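Long-range contacts in AlyGC (Glaciecola chathamensis, PDB 5GKD), which is an alginate lyase of polysaccharide lyase family 6 that cleaves the polysaccharide alginate, probably by beta-elimination: residues Val106-Ile111 with Val422-Tyr427; Ser124-Tyr129 with Val148-Arg153; Phe135-Leu140 with Arg165-Tyr170. All coordinates share one frame; numbering follows the deposited sequence.

Contact 1. Residues Val106-Ile111 with Val422-Tyr427; sequences VTQVVI and VGVSWY
Val110 is the apolar centre of this contact, with its methyl groups set against the rings of Tyr427 and Trp426 in the segment Val422-Tyr427. It lies on strand 105-112 of the parallel beta-helix characteristic of pectate-lyase-like folds, and the opposing loop belongs to the link between this helix and the next series of parallel strands. CG1 of Val110, anti to the backbone N (chi1 175°), sits over one face of Tyr427, 3.8 Å from the ring centroid, in a CH-pi contact shifted somewhat toward the rim. CG2 meets Trp426 tip to tip, 3.7 Å from CH2, and also packs on Val424 CG2. A type I turn from Val424 to Tyr427 brings these three side chains together on the strand. Within that turn Val424 CG2 lies 3.6 Å above the plane of the Trp426 ring, over its centre. Val79 of strand 73-81 adds to the same apolar cluster, while the Tyr427 hydroxyl is hydrogen-bonded to Asp112.

Farther out, the chain turns a corner at Gln108, whose CA lies 3.5 Å from Val424 CG1. The indole reaches this corner with its edge: Gln108 O lies in the ring plane, 3.3 Å from CZ2. Trp426 NE1 donates to Gln108 OE1 at 3.1 Å in a nearly straight bond (163°) that lies in the carbonyl plane and the indole plane alike, which fixes the turn of the amide. Water 1 accepts from Ser425 N at 3.0 Å and donates weakly to Gln108 OE1.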
# COMPACT_ATOMS: atom_id res chain seq x y z
N VAL A 106 -25.19 1.70 29.16
CA VAL A 106 -25.40 1.20 27.81
C VAL A 106 -25.67 -0.29 27.94
O VAL A 106 -24.83 -1.03 28.45
CB VAL A 106 -24.18 1.46 26.91
CG1 VAL A 106 -24.37 0.78 25.55
CG2 VAL A 106 -23.93 2.93 26.75
N THR A 107 -26.85 -0.72 27.50
CA THR A 107 -27.28 -2.09 27.70
C THR A 107 -27.99 -2.58 26.45
O THR A 107 -28.69 -1.82 25.79
CB THR A 107 -28.19 -2.24 28.94
OG1 THR A 107 -28.57 -3.62 29.12
CG2 THR A 107 -29.46 -1.37 28.80
N GLN A 108 -27.77 -3.85 26.10
CA GLN A 108 -28.46 -4.46 24.99
C GLN A 108 -28.19 -3.72 23.69
O GLN A 108 -29.10 -3.43 22.91
CB GLN A 108 -29.97 -4.56 25.27
CG GLN A 108 -30.33 -5.43 26.48
CD GLN A 108 -31.79 -5.86 26.47
OE1 GLN A 108 -32.27 -6.35 25.47
NE2 GLN A 108 -32.48 -5.67 27.58
N VAL A 109 -26.93 -3.41 23.44
CA VAL A 109 -26.58 -2.96 22.10
C VAL A 109 -25.53 -3.89 21.51
O VAL A 109 -24.66 -4.43 22.19
CB VAL A 109 -26.16 -1.47 22.01
CG1 VAL A 109 -26.49 -0.69 23.24
CG2 VAL A 109 -24.73 -1.29 21.54
N VAL A 110 -25.66 -4.08 20.20
CA VAL A 110 -24.84 -4.97 19.41
C VAL A 110 -23.89 -4.12 18.58
O VAL A 110 -24.31 -3.13 17.97
CB VAL A 110 -25.70 -5.85 18.49
CG1 VAL A 110 -24.82 -6.68 17.57
CG2 VAL A 110 -26.66 -6.72 19.28
N ILE A 111 -22.62 -4.50 18.55
CA ILE A 111 -21.69 -4.02 17.53
C ILE A 111 -21.16 -5.25 16.81
O ILE A 111 -20.49 -6.09 17.42
CB ILE A 111 -20.55 -3.19 18.12
CG1 ILE A 111 -21.10 -2.03 18.96
CG2 ILE A 111 -19.64 -2.72 16.98
CD1 ILE A 111 -20.04 -1.12 19.55
N VAL A 422 -25.82 -14.34 28.47
CA VAL A 422 -25.02 -13.15 28.29
C VAL A 422 -25.43 -12.55 26.94
O VAL A 422 -25.98 -13.23 26.08
CB VAL A 422 -23.53 -13.56 28.39
CG1 VAL A 422 -22.73 -12.76 27.58
CG2 VAL A 422 -23.04 -13.51 29.83
N GLY A 423 -25.21 -11.25 26.78
CA GLY A 423 -25.61 -10.61 25.53
C GLY A 423 -27.10 -10.31 25.48
O GLY A 423 -27.72 -9.98 26.48
N VAL A 424 -27.68 -10.43 24.28
CA VAL A 424 -29.10 -10.18 24.06
C VAL A 424 -29.76 -11.42 23.45
O VAL A 424 -29.16 -12.15 22.65
CB VAL A 424 -29.34 -8.94 23.17
CG1 VAL A 424 -28.70 -7.74 23.80
CG2 VAL A 424 -28.75 -9.13 21.81
N SER A 425 -31.01 -11.66 23.83
CA SER A 425 -31.75 -12.80 23.31
C SER A 425 -32.15 -12.62 21.85
O SER A 425 -32.45 -13.61 21.18
CB SER A 425 -32.99 -13.05 24.15
OG SER A 425 -33.90 -11.97 24.02
N TRP A 426 -32.13 -11.39 21.34
CA TRP A 426 -32.70 -11.06 20.05
C TRP A 426 -31.66 -10.91 18.95
O TRP A 426 -31.99 -10.47 17.85
CB TRP A 426 -33.55 -9.78 20.18
CG TRP A 426 -32.87 -8.63 20.92
CD1 TRP A 426 -33.06 -8.28 22.22
CD2 TRP A 426 -31.93 -7.69 20.38
NE1 TRP A 426 -32.29 -7.18 22.52
CE2 TRP A 426 -31.58 -6.81 21.41
CE3 TRP A 426 -31.35 -7.52 19.12
CZ2 TRP A 426 -30.68 -5.77 21.22
CZ3 TRP A 426 -30.45 -6.48 18.93
CH2 TRP A 426 -30.13 -5.62 19.97
N TYR A 427 -30.40 -11.26 19.23
CA TYR A 427 -29.37 -11.21 18.20
C TYR A 427 -28.54 -12.49 18.31
O TYR A 427 -28.02 -12.79 19.40
CB TYR A 427 -28.48 -9.98 18.36
CG TYR A 427 -27.78 -9.56 17.09
CD1 TYR A 427 -28.40 -8.71 16.19
CD2 TYR A 427 -26.50 -10.00 16.81
CE1 TYR A 427 -27.75 -8.31 15.04
CE2 TYR A 427 -25.85 -9.60 15.65
CZ TYR A 427 -26.49 -8.75 14.78
OH TYR A 427 -25.87 -8.34 13.62
O HOH W 1 -32.34 -9.82 25.78

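Contact 2. Residues Ser124-Tyr129 with Val148-Arg153; sequences SWVMVY and VTMAVR. With PO4 (phosphate ion), chain G.
Met127 folds its side chain over the neighbouring strand, SD resting on Ala151 CB at 3.6 Å and CE reaching Arg153 CG, an approach (3.3 Å) so short that its exact value is doubtful. The two segments are adjacent rungs of a parallel beta-helix, and the axes of strands 126-128 and 150-152 run 4.8 Å apart at only 9°. Bends at chi2 and at chi3 (-77°) turn the Met127 methyl group back toward Arg153.

Backbone bonds join the strands in the parallel pattern. Val126 O accepts from Ala151 N, Ala151 O from Val128 N, and Val128 O from Arg153 N. At the corner before the strand, Thr149 O is gripped twice, by Trp125 N and by Val126 N, the first of these tilted 29° from the carbonyl plane. On the face opposite Met127 and Ala151, Met150 stretches out in an extended chain and lays CE against Val128 CG2 at 3.7 Å, with Val126 CG1 also touching that methyl. This face looks into the helix, where Phe135 of strand 134-141 packs on Val126 and Met150.

Farther along in this series of parallel strands come Glu214, a calcium ligand, and Arg240 and Arg264, which line the carbonate pocket. At the C-terminal ends of the present segments, Tyr129 and Arg153 lie side by side and point the same way, with Tyr129 CE2 3.5 Å from Arg153 CG. Both reach a phosphate ion, probably from the crystallisation liquor, which Arg94 binds as well. Phosphate O1 accepts from Tyr129 OH at 2.8 Å and from Arg153 NE at 3.0 Å, while Arg153 NH2 donates to O4 at 2.6 Å.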
# COMPACT_ATOMS: atom_id res chain seq x y z
N SER A 124 -11.35 2.24 18.71
CA SER A 124 -11.87 1.41 19.77
C SER A 124 -13.38 1.39 19.63
O SER A 124 -13.97 2.31 19.06
CB SER A 124 -11.48 1.93 21.14
OG SER A 124 -10.16 1.56 21.47
N TRP A 125 -14.01 0.34 20.12
CA TRP A 125 -15.45 0.27 19.96
C TRP A 125 -16.20 0.87 21.13
O TRP A 125 -17.24 1.50 20.93
CB TRP A 125 -15.89 -1.17 19.71
CG TRP A 125 -15.68 -1.59 18.28
CD1 TRP A 125 -15.08 -0.86 17.28
CD2 TRP A 125 -16.09 -2.82 17.68
NE1 TRP A 125 -15.07 -1.58 16.11
CE2 TRP A 125 -15.69 -2.78 16.33
CE3 TRP A 125 -16.73 -3.97 18.16
CZ2 TRP A 125 -15.93 -3.83 15.46
CZ3 TRP A 125 -16.96 -5.01 17.30
CH2 TRP A 125 -16.56 -4.93 15.97
N VAL A 126 -15.71 0.68 22.36
CA VAL A 126 -16.32 1.26 23.55
C VAL A 126 -15.24 1.90 24.41
O VAL A 126 -14.26 1.26 24.75
CB VAL A 126 -17.08 0.18 24.36
CG1 VAL A 126 -17.81 0.81 25.52
CG2 VAL A 126 -18.04 -0.61 23.46
N MET A 127 -15.45 3.17 24.78
CA MET A 127 -14.56 3.89 25.68
C MET A 127 -15.37 4.48 26.82
O MET A 127 -16.30 5.26 26.58
CB MET A 127 -13.81 5.02 24.96
CG MET A 127 -12.89 4.51 23.88
SD MET A 127 -11.44 3.62 24.47
CE MET A 127 -10.44 4.93 25.00
N VAL A 128 -15.01 4.13 28.06
CA VAL A 128 -15.74 4.58 29.24
C VAL A 128 -14.96 5.71 29.90
O VAL A 128 -13.75 5.59 30.13
CB VAL A 128 -15.97 3.42 30.24
CG1 VAL A 128 -17.07 3.79 31.23
CG2 VAL A 128 -16.35 2.17 29.51
N TYR A 129 -15.65 6.81 30.21
CA TYR A 129 -15.09 7.91 30.99
C TYR A 129 -16.02 8.17 32.18
O TYR A 129 -17.04 7.52 32.35
CB TYR A 129 -14.93 9.19 30.16
CG TYR A 129 -14.11 9.03 28.90
CD1 TYR A 129 -14.64 8.44 27.76
CD2 TYR A 129 -12.80 9.47 28.85
CE1 TYR A 129 -13.88 8.30 26.61
CE2 TYR A 129 -12.04 9.34 27.72
CZ TYR A 129 -12.58 8.75 26.60
OH TYR A 129 -11.80 8.63 25.48
N VAL A 148 -8.01 -1.68 21.03
CA VAL A 148 -8.76 -2.48 21.98
C VAL A 148 -10.25 -2.40 21.63
O VAL A 148 -10.73 -1.40 21.06
CB VAL A 148 -8.46 -2.00 23.41
CG1 VAL A 148 -8.98 -0.61 23.63
CG2 VAL A 148 -9.03 -2.97 24.47
N THR A 149 -10.98 -3.49 21.88
CA THR A 149 -12.42 -3.44 21.65
C THR A 149 -13.09 -2.51 22.64
O THR A 149 -13.89 -1.65 22.27
CB THR A 149 -13.02 -4.85 21.72
OG1 THR A 149 -12.33 -5.70 20.80
CG2 THR A 149 -14.51 -4.85 21.36
N MET A 150 -12.72 -2.62 23.91
CA MET A 150 -13.33 -1.81 24.96
C MET A 150 -12.28 -1.41 25.97
O MET A 150 -11.47 -2.23 26.39
CB MET A 150 -14.43 -2.57 25.68
CG MET A 150 -15.02 -1.79 26.84
SD MET A 150 -16.45 -2.61 27.52
CE MET A 150 -17.06 -1.34 28.61
N ALA A 151 -12.31 -0.14 26.38
CA ALA A 151 -11.37 0.36 27.36
C ALA A 151 -12.08 1.28 28.35
O ALA A 151 -13.10 1.89 28.04
CB ALA A 151 -10.20 1.08 26.68
N VAL A 152 -11.52 1.36 29.55
CA VAL A 152 -11.87 2.36 30.56
C VAL A 152 -10.73 3.36 30.59
O VAL A 152 -9.58 2.97 30.84
CB VAL A 152 -12.06 1.72 31.95
CG1 VAL A 152 -12.10 2.79 33.02
CG2 VAL A 152 -13.29 0.86 31.99
N ARG A 153 -11.02 4.62 30.33
CA ARG A 153 -10.01 5.67 30.34
C ARG A 153 -9.91 6.30 31.71
O ARG A 153 -10.90 6.45 32.42
CB ARG A 153 -10.32 6.78 29.34
CG ARG A 153 -10.12 6.45 27.90
CD ARG A 153 -8.65 6.34 27.54
NE ARG A 153 -8.09 7.52 26.89
CZ ARG A 153 -6.80 7.82 26.95
NH1 ARG A 153 -5.99 7.06 27.67
NH2 ARG A 153 -6.31 8.89 26.34
P PO4 G . -8.59 10.32 24.24
O1 PO4 G . -9.26 9.92 25.54
O2 PO4 G . -9.11 11.65 23.73
O3 PO4 G . -8.85 9.22 23.23
O4 PO4 G . -7.11 10.46 24.46

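Contact 3. Residues Phe135-Leu140 with Arg165-Tyr170; sequences FDHNHL and RIDHNY
Asn169 leaves its backbone with CB 3.9 Å from Asn138 O, and its CG, anti to the carbonyl carbon (chi1 -64°), stands 3.8 Å from Phe135 CD2. At the tip the amide divides its work. ND2 donates almost straight to Phe135 O at 2.7 Å, from above the carbonyl plane, while Asp167 N reaches the same oxygen from the opposite face. OD1 accepts from Asn138 N at 2.9 Å and, weakly, from Asn138 ND2. The two asparagine amides run side by side, their planes 10° apart, forming part of an asparagine stack of the kind known from pectate-lyase-like beta-helices. An alanine in place of Asn169 would probably leave Asn138 N without its acceptor, reduce the grip on Phe135 O to Asp167 N and open a gap beside the Phe135 ring.

Histidines occupy the bend just before each asparagine: His168 CB sits over the His137 ring, 3.6 Å from its centroid, and each ring donates through ND1 to the aspartate before it. Beyond the bend, Tyr170 directs its edge at the face of His139, planes at 64°. On one side the stack goes on to Asn204 of strand 200-207, which bonds to Asn169 N and Ile166 O; on the other Asn138 bonds to the backbone Val106 O and Val109 N of strand 105-112.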
# COMPACT_ATOMS: atom_id res chain seq x y z
N PHE A 135 -21.90 -0.90 31.60
CA PHE A 135 -21.95 -1.45 30.25
C PHE A 135 -22.27 -2.94 30.37
O PHE A 135 -21.39 -3.75 30.70
CB PHE A 135 -20.63 -1.19 29.53
CG PHE A 135 -20.61 -1.62 28.10
CD1 PHE A 135 -21.01 -0.75 27.09
CD2 PHE A 135 -20.14 -2.88 27.75
CE1 PHE A 135 -20.99 -1.15 25.76
CE2 PHE A 135 -20.10 -3.27 26.43
CZ PHE A 135 -20.52 -2.41 25.44
N ASP A 136 -23.53 -3.31 30.10
CA ASP A 136 -24.02 -4.64 30.42
C ASP A 136 -24.93 -5.21 29.33
O ASP A 136 -25.59 -4.47 28.60
CB ASP A 136 -24.80 -4.63 31.74
CG ASP A 136 -26.10 -3.87 31.62
OD1 ASP A 136 -26.07 -2.64 31.75
OD2 ASP A 136 -27.16 -4.49 31.36
N HIS A 137 -24.96 -6.55 29.25
CA HIS A 137 -25.82 -7.28 28.32
C HIS A 137 -25.63 -6.78 26.88
O HIS A 137 -26.58 -6.71 26.10
CB HIS A 137 -27.30 -7.22 28.74
CG HIS A 137 -27.58 -7.90 30.05
ND1 HIS A 137 -27.47 -7.26 31.27
CD2 HIS A 137 -27.93 -9.18 30.33
CE1 HIS A 137 -27.76 -8.11 32.24
NE2 HIS A 137 -28.04 -9.28 31.70
N ASN A 138 -24.40 -6.45 26.53
CA ASN A 138 -24.08 -6.04 25.17
C ASN A 138 -23.42 -7.20 24.40
O ASN A 138 -23.09 -8.25 24.96
CB ASN A 138 -23.20 -4.79 25.18
CG ASN A 138 -23.90 -3.62 25.84
OD1 ASN A 138 -24.94 -3.16 25.37
ND2 ASN A 138 -23.34 -3.15 26.95
N HIS A 139 -23.24 -6.98 23.10
CA HIS A 139 -22.83 -8.05 22.18
C HIS A 139 -21.86 -7.43 21.17
O HIS A 139 -22.29 -6.73 20.24
CB HIS A 139 -24.07 -8.65 21.52
CG HIS A 139 -23.81 -9.69 20.48
ND1 HIS A 139 -24.52 -10.87 20.43
CD2 HIS A 139 -22.99 -9.70 19.40
CE1 HIS A 139 -24.12 -11.58 19.39
NE2 HIS A 139 -23.19 -10.89 18.75
N LEU A 140 -20.56 -7.68 21.35
CA LEU A 140 -19.50 -7.12 20.52
C LEU A 140 -18.75 -8.25 19.83
O LEU A 140 -18.06 -9.03 20.49
CB LEU A 140 -18.53 -6.29 21.35
CG LEU A 140 -19.21 -5.32 22.30
CD1 LEU A 140 -18.18 -4.55 23.11
CD2 LEU A 140 -20.08 -4.38 21.49
N ARG A 165 -19.12 -0.60 36.15
CA ARG A 165 -19.54 -1.99 36.17
C ARG A 165 -19.69 -2.51 34.74
O ARG A 165 -20.45 -1.94 33.94
CB ARG A 165 -20.85 -2.15 36.94
CG ARG A 165 -21.32 -3.58 37.01
CD ARG A 165 -22.61 -3.77 37.80
NE ARG A 165 -23.00 -5.18 37.77
CZ ARG A 165 -24.22 -5.64 38.01
NH1 ARG A 165 -25.21 -4.81 38.31
NH2 ARG A 165 -24.43 -6.94 37.93
N ILE A 166 -18.96 -3.58 34.42
CA ILE A 166 -18.96 -4.18 33.09
C ILE A 166 -19.37 -5.64 33.25
O ILE A 166 -18.57 -6.46 33.72
CB ILE A 166 -17.59 -4.04 32.41
CG1 ILE A 166 -17.19 -2.56 32.34
CG2 ILE A 166 -17.58 -4.75 31.05
CD1 ILE A 166 -15.73 -2.30 32.02
N ASP A 167 -20.61 -5.96 32.89
CA ASP A 167 -21.15 -7.24 33.31
C ASP A 167 -22.06 -7.84 32.26
O ASP A 167 -22.70 -7.12 31.50
CB ASP A 167 -21.91 -7.12 34.64
CG ASP A 167 -23.17 -6.29 34.52
OD1 ASP A 167 -23.07 -5.06 34.61
OD2 ASP A 167 -24.27 -6.86 34.34
N HIS A 168 -22.10 -9.17 32.23
CA HIS A 168 -23.03 -9.93 31.39
C HIS A 168 -22.91 -9.59 29.91
O HIS A 168 -23.88 -9.67 29.17
CB HIS A 168 -24.47 -9.71 31.85
CG HIS A 168 -24.76 -10.23 33.21
ND1 HIS A 168 -24.69 -9.43 34.34
CD2 HIS A 168 -25.08 -11.47 33.64
CE1 HIS A 168 -24.99 -10.16 35.40
NE2 HIS A 168 -25.22 -11.40 35.00
N ASN A 169 -21.73 -9.20 29.46
CA ASN A 169 -21.53 -8.91 28.05
C ASN A 169 -21.05 -10.15 27.32
O ASN A 169 -20.38 -11.02 27.89
CB ASN A 169 -20.52 -7.78 27.87
CG ASN A 169 -21.01 -6.48 28.45
OD1 ASN A 169 -21.97 -5.90 27.94
ND2 ASN A 169 -20.37 -6.01 29.52
N TYR A 170 -21.44 -10.26 26.06
CA TYR A 170 -20.90 -11.27 25.16
C TYR A 170 -19.79 -10.62 24.36
O TYR A 170 -20.05 -9.79 23.48
CB TYR A 170 -21.97 -11.85 24.24
CG TYR A 170 -21.44 -12.86 23.22
CD1 TYR A 170 -20.85 -14.05 23.62
CD2 TYR A 170 -21.56 -12.62 21.85
CE1 TYR A 170 -20.37 -14.97 22.69
CE2 TYR A 170 -21.10 -13.52 20.92
CZ TYR A 170 -20.50 -14.69 21.34
OH TYR A 170 -20.03 -15.58 20.40

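Along the chain the segments run 106-111, 124-129, 135-140, 148-153, 165-170 and 422-427, so contacts 2 and 3 interlock while contact 1 brings a much later loop back onto the start. Contacts 1 and 3 lie closest, their centres about 8 Å apart, because strands 105-112 and 134-141 are neighbours. Contact 2 joins strands of another series, its centre about 12 Å from that of contact 3 and 17 Å from that of contact 1. Across the interior Leu140 meets Val126, Ile166 meets Met150, and Ile111 meets Trp125. Successive coils are thus tied together on different walls of one beta-helix, against which the linker loop is docked.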